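Local coordinates for protein putative type 11 methyltransferase (Sulfolobus solfataricus, PDB 3I9F) that probably acts as an S-adenosylmethionine-dependent methyltransferase and binds zinc ions, at residues 9-14 and 36-41; 22-27 and 92-97; 54-57 and 63-66; 77-82 and 96-101. All blocks are in the same frame, centred on the assembly; numbering follows the deposited sequence. Where two conformers were deposited one is given.

In the fold
All four contacts pack an element against, or beside, the same mixed sheet. Interactions 2 and 4 are its buried core: they share helix 91-101, which lies over the neighbouring strands 19-24 and 76-82, and their centres are about 6 Å apart. Both are almost wholly apolar, though the phenol oxygen of Tyr-24 takes part in interaction 2. Interaction 1 is partly buried and aromatic; it ties helix 10-14 to the loop just before strand 39-45 and touches interaction 4 through Phe-14 and Phe-78. Interaction 3, at the outermost parallel strand, has a small buried core, but its helix carries a zinc ion on carboxylates beyond it.

Interaction 1 of 4, residues 9-14 and 36-41; sequences YLPNIF and LEFATK
Phe-14, the last residue of the short helix 10-14, and Phe-38, in the loop just before strand 39-45, bring the two backbones closest, with 6.7 Å between their CA atoms. The helical turn is closed by Phe-14 N bonding to Leu-10 O, and beyond Phe-38 the other segment leads away from the helix. Both phenylalanines direct their CB toward the opposite segment. Their rings form an offset stack, centroids 5.0 Å apart and planes inclined by 30°. The Phe-14 methylene does much of the touching: its CB sits over one face of the Phe-38 ring, 3.6 Å from the centroid, in a CH-pi contact. With CG anti to its carbonyl carbon (chi1 -66°), Phe-38 reaches out to the helix, and its far end, CZ, comes 3.7 Å from Pro-11 CA. Glu-37 CG lies over the opposite face of the same ring, which is thus held between its own neighbour and the helix. An alanine in place of Phe-38 would probably leave Phe-14 without its stacking partner and open a gap beside Pro-11. No hydrogen bond crosses between the segments; this is plain aromatic packing of the N-terminal helix beside the parallel strands of a Rossmann-like sheet. Phe-38 also rests on Ile-21 of strand 19-24, as does Phe-14, which in addition meets Leu-35 of helix 32-36, Ile-109 of strand 106-113 and, edge-to-face, the ring of Phe-78.

Interaction 2 of 4, residues 22-27 and 92-97; sequences VDYGCG and QHVISE
Tyr-24, at the end of strand 19-24, meets Val-94 of helix 91-101 with the hydroxyl end of its ring. The two side chains slide past one another in opposite directions, and both valine methyls take part. Val-94 CG2 comes 3.7 Å from the phenol oxygen Tyr-24 OH, while CG1 lies 4.1 Å from Tyr-24 CZ and approaches the ring obliquely. Because CG of Tyr-24 stands anti to its backbone N (chi1 -152°), the long side chain can bridge backbones whose nearest CA atoms, those of Tyr-24 and Val-94, are 9.3 Å apart. One helical turn on, Glu-97 offers only its methylene, CB lying 4.4 Å from Tyr-24 OH; its carboxylate leads away to a salt bridge with Arg-100. The tyrosine ring is also stacked with Phe-81 of the adjacent strand, a second contact likely to limit how the ring can turn. This sheet-to-helix contact forms where the first strand of a Rossmann-like domain gives way to the Gly-25 to Gly-27 loop, consistent with the glycine-rich loop that binds S-adenosylmethionine in such methyltransferases. Chemically it rests on dispersion: no hydrogen bond spans the segments, and the hydroxyl meets methyl and methylene groups, a fit of shape.

Interaction 3 of 4, residues 54-57 and 63-66; sequences EVKE and ITLS. With ZN (zinc ion), chain H.
Val-55 and Lys-56 of helix 49-58 pack on Thr-64 of strand 63-65, joining the helix to the second strand of a beta-alpha-beta unit that starts with strand 39-45. This is the right-handed crossover expected of a Rossmann-like methyltransferase fold. The compact part is small and centred on one buried threonine. Thr-64 CG2 is met by Val-55 CG1 at 3.9 Å and, roughly at right angles to it, by Lys-56 CG at 3.7 Å. Val-55 also touches Cys-44 of strand 39-45, which continues the apolar seam under the helix. The lysine crosses the threonine at about a right angle. Its chain runs past the hydroxyl and bends at chi3 (-102°), with CG, CD and CE all near Thr-64 OG1, CE nearest at 3.5 Å. These are contacts of methylenes, and no hydrogen bond forms across the segments. A serine in place of Lys-56 would probably strip the hydroxyl side of Thr-64 of its aliphatic cover and also give up the packing on Pro-72 of the second subunit. The looser side is the far flank of the helix, where Glu-54 and exposed Glu-57, one turn apart, take no part in the strand contact and instead hold a zinc ion. Glu-54 binds through a single oxygen, its OE2 1.9 Å from the zinc. Glu-57 chelates unevenly, with OE1 at 1.9 Å from the metal and OE2 at 2.6 Å.

Interaction 4 of 4, residues 77-82 and 96-101; sequences DFILFA and SEVKRI
Val-98 is the central knob of this contact: its two methyls part to meet two strand side chains that lie on the same face of the sheet. CG1 sits 4.1 Å from Ile-79 CD1, and CG2 faces the outer edge of the Phe-81 ring, 3.7 Å from CZ and near the ring plane. The valine thus lodges in the hollow between Ile-79 and Phe-81, alternate residues of strand 78-82. The bump made by Ile-79 is received in turn by the helix, its CD1 falling between Val-98 and Ile-101. Ile-101 starts off to the flank, but its CG1 lies between the backbone N and carbonyl carbon (chi1 62°), and the end of the chain swings back until its CD1 is 4.1 Å from Ile-79 CD1. Strand and helix run nearly antiparallel, at 158°, with axes 10.2 Å apart, as in the beta-alpha-beta crossover from strand 76-82 through helix 91-101 to the parallel strand 106-113. On another side of the helix, Arg-100 grips Glu-97 side-on with NE and NH2; NH2 is 2.8 Å from Glu-97 OE1, and the carboxylate is met from above its plane. Arg-100 NH1 goes on to a salt bridge with Asp-73. The chemistry is therefore divided: methyl groups and a ring edge fill the buried interface, with no hydrogen bond across it, while the charges pair off away from the sheet.

Interaction 1 of 4, residues 9-14 and 36-41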
loop_
_atom_site.group_PDB
_atom_site.type_symbol
_atom_site.label_atom_id
_atom_site.label_comp_id
_atom_site.label_asym_id
_atom_site.label_seq_id
_atom_site.Cartn_x
_atom_site.Cartn_y
_atom_site.Cartn_z
ATOM N N TYR B 9 -24.937 4.827 12.702
ATOM C CA TYR B 9 -24.154 4.098 13.725
ATOM C C TYR B 9 -22.640 4.297 13.644
ATOM O O TYR B 9 -21.982 4.200 14.663
ATOM C CB TYR B 9 -24.513 2.605 13.717
ATOM C CG TYR B 9 -24.514 2.018 12.339
ATOM C CD1 TYR B 9 -25.679 1.990 11.581
ATOM C CD2 TYR B 9 -23.334 1.536 11.761
ATOM C CE1 TYR B 9 -25.689 1.473 10.286
ATOM C CE2 TYR B 9 -23.324 1.023 10.478
ATOM C CZ TYR B 9 -24.507 0.975 9.742
ATOM O OH TYR B 9 -24.520 0.454 8.471
ATOM N N LEU B 10 -22.088 4.574 12.462
ATOM C CA LEU B 10 -20.645 4.856 12.364
ATOM C C LEU B 10 -20.156 6.036 13.229
ATOM O O LEU B 10 -19.168 5.894 13.962
ATOM C CB LEU B 10 -20.206 5.087 10.917
ATOM C CG LEU B 10 -20.182 3.872 10.001
ATOM C CD1 LEU B 10 -19.574 4.291 8.679
ATOM C CD2 LEU B 10 -19.416 2.722 10.627
ATOM N N PRO B 11 -20.839 7.199 13.156
ATOM C CA PRO B 11 -20.302 8.356 13.877
ATOM C C PRO B 11 -20.133 8.097 15.355
ATOM O O PRO B 11 -19.086 8.398 15.922
ATOM C CB PRO B 11 -21.344 9.441 13.610
ATOM C CG PRO B 11 -21.853 9.097 12.232
ATOM C CD PRO B 11 -21.962 7.589 12.284
ATOM N N ASN B 12 -21.133 7.495 15.974
ATOM C CA ASN B 12 -20.991 7.162 17.377
ATOM C C ASN B 12 -19.716 6.352 17.669
ATOM O O ASN B 12 -19.151 6.452 18.756
ATOM C CB ASN B 12 -22.225 6.423 17.899
ATOM C CG ASN B 12 -22.117 6.113 19.389
ATOM O OD1 ASN B 12 -21.852 4.967 19.778
ATOM N ND2 ASN B 12 -22.250 7.149 20.228
ATOM N N ILE B 13 -19.274 5.542 16.705
ATOM C CA ILE B 13 -18.068 4.735 16.882
ATOM C C ILE B 13 -16.805 5.573 16.733
ATOM O O ILE B 13 -15.912 5.515 17.566
ATOM C CB ILE B 13 -18.056 3.537 15.889
ATOM C CG1 ILE B 13 -19.083 2.491 16.340
ATOM C CG2 ILE B 13 -16.645 2.899 15.780
ATOM C CD1 ILE B 13 -19.617 1.653 15.219
ATOM N N PHE B 14 -16.750 6.363 15.674
ATOM C CA PHE B 14 -15.521 7.064 15.312
ATOM C C PHE B 14 -15.323 8.465 15.914
ATOM O O PHE B 14 -14.212 9.019 15.818
ATOM C CB PHE B 14 -15.457 7.212 13.804
ATOM C CG PHE B 14 -15.278 5.935 13.089
ATOM C CD1 PHE B 14 -16.246 5.462 12.223
ATOM C CD2 PHE B 14 -14.138 5.182 13.270
ATOM C CE1 PHE B 14 -16.080 4.249 11.546
ATOM C CE2 PHE B 14 -13.971 3.969 12.578
ATOM C CZ PHE B 14 -14.949 3.517 11.720
ATOM N N LEU B 36 -14.291 7.604 4.830
ATOM C CA LEU B 36 -13.448 8.716 4.397
ATOM C C LEU B 36 -13.565 9.942 5.312
ATOM O O LEU B 36 -12.556 10.586 5.628
ATOM C CB LEU B 36 -13.779 9.109 2.960
ATOM C CG LEU B 36 -13.105 8.246 1.909
ATOM C CD1 LEU B 36 -13.255 8.878 0.550
ATOM C CD2 LEU B 36 -11.642 8.077 2.273
ATOM N N GLU B 37 -14.771 10.227 5.799
ATOM C CA GLU B 37 -14.939 11.372 6.690
ATOM C C GLU B 37 -14.272 11.157 8.070
ATOM O O GLU B 37 -14.313 12.041 8.898
ATOM C CB GLU B 37 -16.442 11.814 6.749
ATOM C CG GLU B 37 -17.357 11.350 7.963
ATOM C CD GLU B 37 -18.896 11.354 7.621
ATOM O OE1 GLU B 37 -19.734 11.959 8.376
ATOM O OE2 GLU B 37 -19.257 10.732 6.579
ATOM N N PHE B 38 -13.645 10.003 8.313
ATOM C CA PHE B 38 -13.042 9.716 9.627
ATOM C C PHE B 38 -11.586 9.253 9.595
ATOM O O PHE B 38 -10.972 9.087 10.654
ATOM C CB PHE B 38 -13.818 8.617 10.350
ATOM C CG PHE B 38 -15.207 8.993 10.737
ATOM C CD1 PHE B 38 -15.430 9.930 11.744
ATOM C CD2 PHE B 38 -16.300 8.390 10.120
ATOM C CE1 PHE B 38 -16.729 10.285 12.115
ATOM C CE2 PHE B 38 -17.590 8.710 10.490
ATOM C CZ PHE B 38 -17.811 9.661 11.493
ATOM N N ALA B 39 -11.041 9.033 8.398
ATOM C CA ALA B 39 -9.760 8.358 8.250
ATOM C C ALA B 39 -8.626 9.330 7.904
ATOM O O ALA B 39 -8.700 10.037 6.878
ATOM C CB ALA B 39 -9.871 7.276 7.173
ATOM N N THR B 40 -7.589 9.348 8.756
ATOM C CA THR B 40 -6.295 9.945 8.409
ATOM C C THR B 40 -5.652 9.130 7.287
ATOM O O THR B 40 -5.067 9.700 6.384
ATOM C CB THR B 40 -5.305 10.108 9.641
ATOM O OG1 THR B 40 -4.934 8.851 10.181
ATOM C CG2 THR B 40 -5.911 10.927 10.784
ATOM N N LYS B 41 -5.734 7.802 7.354
ATOM C CA LYS B 41 -5.487 6.924 6.199
ATOM C C LYS B 41 -6.585 5.896 6.083
ATOM O O LYS B 41 -7.055 5.392 7.078
ATOM C CB LYS B 41 -4.207 6.129 6.354
ATOM C CG LYS B 41 -2.928 6.860 6.066
ATOM C CD LYS B 41 -1.733 5.881 6.114
ATOM C CE LYS B 41 -0.409 6.632 6.008
ATOM N NZ LYS B 41 0.554 6.036 6.971
#

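Interaction 2 of 4, residues 22-27 and 92-97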
loop_
_atom_site.group_PDB
_atom_site.type_symbol
_atom_site.label_atom_id
_atom_site.label_comp_id
_atom_site.label_asym_id
_atom_site.label_seq_id
_atom_site.Cartn_x
_atom_site.Cartn_y
_atom_site.Cartn_z
ATOM N N VAL B 22 -8.910 0.502 8.487
ATOM C CA VAL B 22 -8.805 -0.499 7.452
ATOM C C VAL B 22 -10.169 -1.024 7.196
ATOM O O VAL B 22 -10.785 -1.453 8.127
ATOM C CB VAL B 22 -7.911 -1.674 7.894
ATOM C CG1 VAL B 22 -8.035 -2.886 6.918
ATOM C CG2 VAL B 22 -6.463 -1.231 8.006
ATOM N N ASP B 23 -10.648 -0.973 5.950
ATOM C CA ASP B 23 -11.875 -1.692 5.535
ATOM C C ASP B 23 -11.436 -3.064 4.965
ATOM O O ASP B 23 -10.942 -3.177 3.824
ATOM C CB ASP B 23 -12.680 -0.878 4.481
ATOM C CG ASP B 23 -14.071 -1.480 4.144
ATOM O OD1 ASP B 23 -14.569 -2.394 4.844
ATOM O OD2 ASP B 23 -14.713 -1.033 3.153
ATOM N N TYR B 24 -11.608 -4.093 5.777
ATOM C CA TYR B 24 -11.084 -5.445 5.500
ATOM C C TYR B 24 -12.192 -6.288 4.842
ATOM O O TYR B 24 -13.140 -6.697 5.484
ATOM C CB TYR B 24 -10.617 -6.078 6.818
ATOM C CG TYR B 24 -9.510 -7.091 6.685
ATOM C CD1 TYR B 24 -9.464 -8.013 5.630
ATOM C CD2 TYR B 24 -8.522 -7.161 7.628
ATOM C CE1 TYR B 24 -8.422 -8.916 5.514
ATOM C CE2 TYR B 24 -7.505 -8.085 7.524
ATOM C CZ TYR B 24 -7.468 -8.961 6.471
ATOM O OH TYR B 24 -6.432 -9.838 6.403
ATOM N N GLY B 25 -12.065 -6.532 3.552
ATOM C CA GLY B 25 -13.111 -7.173 2.795
ATOM C C GLY B 25 -14.061 -6.086 2.350
ATOM O O GLY B 25 -15.186 -6.024 2.780
ATOM N N CYS B 26 -13.567 -5.196 1.507
ATOM C CA CYS B 26 -14.288 -3.960 1.188
ATOM C C CYS B 26 -15.287 -4.171 0.081
ATOM O O CYS B 26 -16.244 -3.426 -0.002
ATOM C CB CYS B 26 -13.332 -2.789 0.850
ATOM S SG CYS B 26 -12.199 -3.027 -0.553
ATOM N N GLY B 27 -15.044 -5.180 -0.758
ATOM C CA GLY B 27 -15.975 -5.619 -1.801
ATOM C C GLY B 27 -16.640 -4.500 -2.579
ATOM O O GLY B 27 -15.986 -3.675 -3.249
ATOM N N GLN B 92 -7.487 -17.838 10.050
ATOM C CA GLN B 92 -6.446 -17.725 11.075
ATOM C C GLN B 92 -5.353 -16.748 10.629
ATOM O O GLN B 92 -4.798 -16.021 11.464
ATOM C CB GLN B 92 -5.842 -19.076 11.469
ATOM C CG GLN B 92 -6.776 -20.009 12.199
ATOM C CD GLN B 92 -6.979 -19.678 13.670
ATOM O OE1 GLN B 92 -6.655 -18.580 14.141
ATOM N NE2 GLN B 92 -7.525 -20.648 14.417
ATOM N N HIS B 93 -5.049 -16.707 9.330
ATOM C CA HIS B 93 -4.106 -15.702 8.806
ATOM C C HIS B 93 -4.677 -14.283 8.982
ATOM O O HIS B 93 -3.929 -13.345 9.287
ATOM C CB HIS B 93 -3.827 -15.959 7.336
ATOM C CG HIS B 93 -3.129 -14.844 6.625
ATOM N ND1 HIS B 93 -1.764 -14.626 6.715
ATOM C CD2 HIS B 93 -3.604 -13.918 5.749
ATOM C CE1 HIS B 93 -1.434 -13.618 5.921
ATOM N NE2 HIS B 93 -2.530 -13.181 5.309
ATOM N N VAL B 94 -5.993 -14.136 8.782
ATOM C CA VAL B 94 -6.634 -12.851 8.970
ATOM C C VAL B 94 -6.550 -12.348 10.441
ATOM O O VAL B 94 -6.135 -11.239 10.679
ATOM C CB VAL B 94 -8.094 -12.913 8.515
ATOM C CG1 VAL B 94 -8.909 -11.719 9.091
ATOM C CG2 VAL B 94 -8.149 -13.037 6.994
ATOM N N ILE B 95 -6.934 -13.169 11.415
ATOM C CA ILE B 95 -6.793 -12.832 12.830
ATOM C C ILE B 95 -5.372 -12.494 13.192
ATOM O O ILE B 95 -5.111 -11.508 13.843
ATOM C CB ILE B 95 -7.177 -13.997 13.727
ATOM C CG1 ILE B 95 -8.630 -14.399 13.495
ATOM C CG2 ILE B 95 -6.914 -13.643 15.155
ATOM C CD1 ILE B 95 -9.591 -13.265 13.292
ATOM N N SER B 96 -4.440 -13.321 12.769
ATOM C CA SER B 96 -3.043 -12.997 12.949
ATOM C C SER B 96 -2.587 -11.601 12.412
ATOM O O SER B 96 -1.809 -10.906 13.049
ATOM C CB SER B 96 -2.239 -14.091 12.301
ATOM O OG SER B 96 -0.893 -13.819 12.529
ATOM N N GLU B 97 -3.056 -11.215 11.233
ATOM C CA GLU B 97 -2.726 -9.923 10.651
ATOM C C GLU B 97 -3.454 -8.774 11.327
ATOM O O GLU B 97 -2.915 -7.675 11.467
ATOM C CB GLU B 97 -3.076 -9.917 9.183
ATOM C CG GLU B 97 -2.098 -10.713 8.291
ATOM C CD GLU B 97 -0.703 -10.187 8.321
ATOM O OE1 GLU B 97 -0.401 -9.271 7.548
ATOM O OE2 GLU B 97 0.113 -10.694 9.129
#

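Interaction 3 of 4, residues 54-57 and 63-66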
loop_
_atom_site.group_PDB
_atom_site.type_symbol
_atom_site.label_atom_id
_atom_site.label_comp_id
_atom_site.label_asym_id
_atom_site.label_seq_id
_atom_site.Cartn_x
_atom_site.Cartn_y
_atom_site.Cartn_z
ATOM N N GLU B 54 -12.865 -0.631 -8.935
ATOM C CA GLU B 54 -13.981 0.268 -8.731
ATOM C C GLU B 54 -13.745 1.178 -7.545
ATOM O O GLU B 54 -14.115 2.337 -7.591
ATOM C CB GLU B 54 -15.299 -0.511 -8.545
ATOM C CG GLU B 54 -15.782 -1.312 -9.810
ATOM C CD GLU B 54 -15.784 -0.477 -11.105
ATOM O OE1 GLU B 54 -16.279 0.636 -11.055
ATOM O OE2 GLU B 54 -15.331 -0.903 -12.182
ATOM N N VAL B 55 -13.120 0.682 -6.485
ATOM C CA VAL B 55 -12.748 1.574 -5.373
ATOM C C VAL B 55 -11.696 2.605 -5.818
ATOM O O VAL B 55 -11.836 3.769 -5.541
ATOM C CB VAL B 55 -12.264 0.802 -4.126
ATOM C CG1 VAL B 55 -11.547 1.741 -3.144
ATOM C CG2 VAL B 55 -13.444 0.072 -3.456
ATOM N N LYS B 56 -10.678 2.187 -6.545
ATOM C CA LYS B 56 -9.676 3.119 -7.086
ATOM C C LYS B 56 -10.279 4.166 -8.023
ATOM O O LYS B 56 -9.780 5.251 -8.098
ATOM C CB LYS B 56 -8.579 2.372 -7.884
ATOM C CG LYS B 56 -7.516 1.712 -7.031
ATOM C CD LYS B 56 -6.547 0.827 -7.859
ATOM C CE LYS B 56 -6.870 -0.663 -7.732
ATOM N NZ LYS B 56 -6.339 -1.419 -8.878
ATOM N N GLU B 57 -11.303 3.803 -8.778
ATOM C CA GLU B 57 -11.852 4.690 -9.800
ATOM C C GLU B 57 -12.628 5.830 -9.136
ATOM O O GLU B 57 -12.695 6.920 -9.690
ATOM C CB GLU B 57 -12.718 3.901 -10.813
ATOM C CG GLU B 57 -11.908 3.145 -11.901
ATOM C CD GLU B 57 -12.729 2.093 -12.663
ATOM O OE1 GLU B 57 -13.773 1.665 -12.166
ATOM O OE2 GLU B 57 -12.353 1.680 -13.775
ATOM N N ILE B 63 -5.965 3.548 -0.060
ATOM C CA ILE B 63 -4.889 2.623 -0.391
ATOM C C ILE B 63 -5.503 1.213 -0.549
ATOM O O ILE B 63 -5.947 0.634 0.400
ATOM C CB ILE B 63 -3.793 2.648 0.656
ATOM C CG1 ILE B 63 -3.241 4.075 0.820
ATOM C CG2 ILE B 63 -2.684 1.653 0.256
ATOM C CD1 ILE B 63 -2.190 4.244 2.021
ATOM N N THR B 64 -5.557 0.718 -1.771
ATOM C CA THR B 64 -6.145 -0.595 -2.086
ATOM C C THR B 64 -5.080 -1.690 -2.002
ATOM O O THR B 64 -4.030 -1.540 -2.561
ATOM C CB THR B 64 -6.766 -0.651 -3.504
ATOM O OG1 THR B 64 -5.801 -0.244 -4.474
ATOM C CG2 THR B 64 -7.985 0.240 -3.624
ATOM N N LEU B 65 -5.368 -2.778 -1.290
ATOM C CA LEU B 65 -4.444 -3.864 -1.121
ATOM C C LEU B 65 -5.154 -5.183 -1.344
ATOM O O LEU B 65 -6.301 -5.346 -0.932
ATOM C CB LEU B 65 -3.857 -3.850 0.280
ATOM C CG LEU B 65 -3.049 -2.633 0.716
ATOM C CD1 LEU B 65 -2.685 -2.772 2.203
ATOM C CD2 LEU B 65 -1.764 -2.397 -0.142
ATOM N N SER B 66 -4.447 -6.145 -1.944
ATOM C CA SER B 66 -4.967 -7.515 -2.088
ATOM C C SER B 66 -4.970 -8.240 -0.754
ATOM O O SER B 66 -5.637 -9.231 -0.605
ATOM C CB SER B 66 -4.134 -8.325 -3.089
ATOM O OG SER B 66 -2.857 -8.652 -2.560
HETATM ZN ZN ZN H . -14.424 0.258 -13.312
#

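Interaction 4 of 4, residues 77-82 and 96-101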
loop_
_atom_site.group_PDB
_atom_site.type_symbol
_atom_site.label_atom_id
_atom_site.label_comp_id
_atom_site.label_asym_id
_atom_site.label_seq_id
_atom_site.Cartn_x
_atom_site.Cartn_y
_atom_site.Cartn_z
ATOM N N ASP B 77 -5.912 2.014 13.863
ATOM C CA ASP B 77 -6.837 2.404 14.940
ATOM C C ASP B 77 -8.147 1.628 14.902
ATOM O O ASP B 77 -8.556 1.063 15.928
ATOM C CB ASP B 77 -7.098 3.928 14.900
ATOM C CG ASP B 77 -5.799 4.749 15.081
ATOM O OD1 ASP B 77 -5.234 4.669 16.215
ATOM O OD2 ASP B 77 -5.345 5.434 14.087
ATOM N N PHE B 78 -8.769 1.583 13.726
ATOM C CA PHE B 78 -9.951 0.797 13.484
ATOM C C PHE B 78 -9.860 -0.156 12.246
ATOM O O PHE B 78 -9.342 0.198 11.183
ATOM C CB PHE B 78 -11.121 1.756 13.261
ATOM C CG PHE B 78 -11.418 2.646 14.446
ATOM C CD1 PHE B 78 -12.266 2.208 15.462
ATOM C CD2 PHE B 78 -10.839 3.917 14.541
ATOM C CE1 PHE B 78 -12.544 3.021 16.545
ATOM C CE2 PHE B 78 -11.094 4.727 15.621
ATOM C CZ PHE B 78 -11.951 4.294 16.624
ATOM N N ILE B 79 -10.411 -1.350 12.402
ATOM C CA ILE B 79 -10.529 -2.331 11.334
ATOM C C ILE B 79 -11.995 -2.707 11.249
ATOM O O ILE B 79 -12.564 -3.194 12.217
ATOM C CB ILE B 79 -9.718 -3.608 11.666
ATOM C CG1 ILE B 79 -8.227 -3.300 11.718
ATOM C CG2 ILE B 79 -9.983 -4.685 10.641
ATOM C CD1 ILE B 79 -7.411 -4.387 12.298
ATOM N N LEU B 80 -12.605 -2.480 10.100
ATOM C CA LEU B 80 -13.987 -2.862 9.891
ATOM C C LEU B 80 -14.068 -4.174 9.106
ATOM O O LEU B 80 -13.400 -4.365 8.075
ATOM C CB LEU B 80 -14.717 -1.776 9.121
ATOM C CG LEU B 80 -16.154 -2.071 8.681
ATOM C CD1 LEU B 80 -17.101 -2.206 9.864
ATOM C CD2 LEU B 80 -16.652 -1.002 7.712
ATOM N N PHE B 81 -14.930 -5.055 9.598
ATOM C CA PHE B 81 -15.353 -6.262 8.888
ATOM C C PHE B 81 -16.834 -6.151 8.692
ATOM O O PHE B 81 -17.594 -6.472 9.572
ATOM C CB PHE B 81 -15.046 -7.492 9.724
ATOM C CG PHE B 81 -13.605 -7.907 9.705
ATOM C CD1 PHE B 81 -13.090 -8.629 8.643
ATOM C CD2 PHE B 81 -12.798 -7.638 10.756
ATOM C CE1 PHE B 81 -11.808 -9.038 8.626
ATOM C CE2 PHE B 81 -11.478 -8.033 10.760
ATOM C CZ PHE B 81 -10.977 -8.723 9.693
ATOM N N ALA B 82 -17.237 -5.687 7.520
ATOM C CA ALA B 82 -18.643 -5.488 7.174
ATOM C C ALA B 82 -19.163 -6.570 6.253
ATOM O O ALA B 82 -18.975 -6.514 5.038
ATOM C CB ALA B 82 -18.839 -4.087 6.499
ATOM N N SER B 96 -4.440 -13.321 12.769
ATOM C CA SER B 96 -3.043 -12.997 12.949
ATOM C C SER B 96 -2.587 -11.601 12.412
ATOM O O SER B 96 -1.809 -10.906 13.049
ATOM C CB SER B 96 -2.239 -14.091 12.301
ATOM O OG SER B 96 -0.893 -13.819 12.529
ATOM N N GLU B 97 -3.056 -11.215 11.233
ATOM C CA GLU B 97 -2.726 -9.923 10.651
ATOM C C GLU B 97 -3.454 -8.774 11.327
ATOM O O GLU B 97 -2.915 -7.675 11.467
ATOM C CB GLU B 97 -3.076 -9.917 9.183
ATOM C CG GLU B 97 -2.098 -10.713 8.291
ATOM C CD GLU B 97 -0.703 -10.187 8.321
ATOM O OE1 GLU B 97 -0.401 -9.271 7.548
ATOM O OE2 GLU B 97 0.113 -10.694 9.129
ATOM N N VAL B 98 -4.705 -9.019 11.689
ATOM C CA VAL B 98 -5.454 -8.103 12.503
ATOM C C VAL B 98 -4.635 -7.807 13.774
ATOM O O VAL B 98 -4.423 -6.663 14.109
ATOM C CB VAL B 98 -6.855 -8.683 12.899
ATOM C CG1 VAL B 98 -7.343 -8.009 14.181
ATOM C CG2 VAL B 98 -7.883 -8.555 11.718
ATOM N N LYS B 99 -4.121 -8.827 14.446
ATOM C CA LYS B 99 -3.380 -8.570 15.666
ATOM C C LYS B 99 -2.102 -7.839 15.422
ATOM O O LYS B 99 -1.673 -7.081 16.280
ATOM C CB LYS B 99 -3.124 -9.840 16.477
ATOM C CG LYS B 99 -4.401 -10.407 17.033
ATOM C CD LYS B 99 -4.209 -11.617 17.938
ATOM C CE LYS B 99 -3.488 -12.795 17.300
ATOM N NZ LYS B 99 -3.774 -14.133 17.972
ATOM N N ARG B 100 -1.462 -8.038 14.274
ATOM C CA ARG B 100 -0.155 -7.413 14.051
ATOM C C ARG B 100 -0.311 -5.923 13.705
ATOM O O ARG B 100 0.497 -5.120 14.167
ATOM C CB ARG B 100 0.635 -8.166 12.988
ATOM C CG ARG B 100 1.806 -7.460 12.334
ATOM C CD ARG B 100 2.357 -8.223 11.065
ATOM N NE ARG B 100 1.571 -8.008 9.849
ATOM C CZ ARG B 100 1.504 -6.865 9.171
ATOM N NH1 ARG B 100 2.194 -5.802 9.553
ATOM N NH2 ARG B 100 0.756 -6.768 8.072
ATOM N N ILE B 101 -1.332 -5.564 12.925
ATOM C CA ILE B 101 -1.437 -4.212 12.415
ATOM C C ILE B 101 -2.161 -3.308 13.383
ATOM O O ILE B 101 -1.899 -2.146 13.411
ATOM C CB ILE B 101 -2.094 -4.116 11.007
ATOM C CG1 ILE B 101 -3.525 -4.638 11.013
ATOM C CG2 ILE B 101 -1.253 -4.847 9.960
ATOM C CD1 ILE B 101 -4.270 -4.452 9.676
#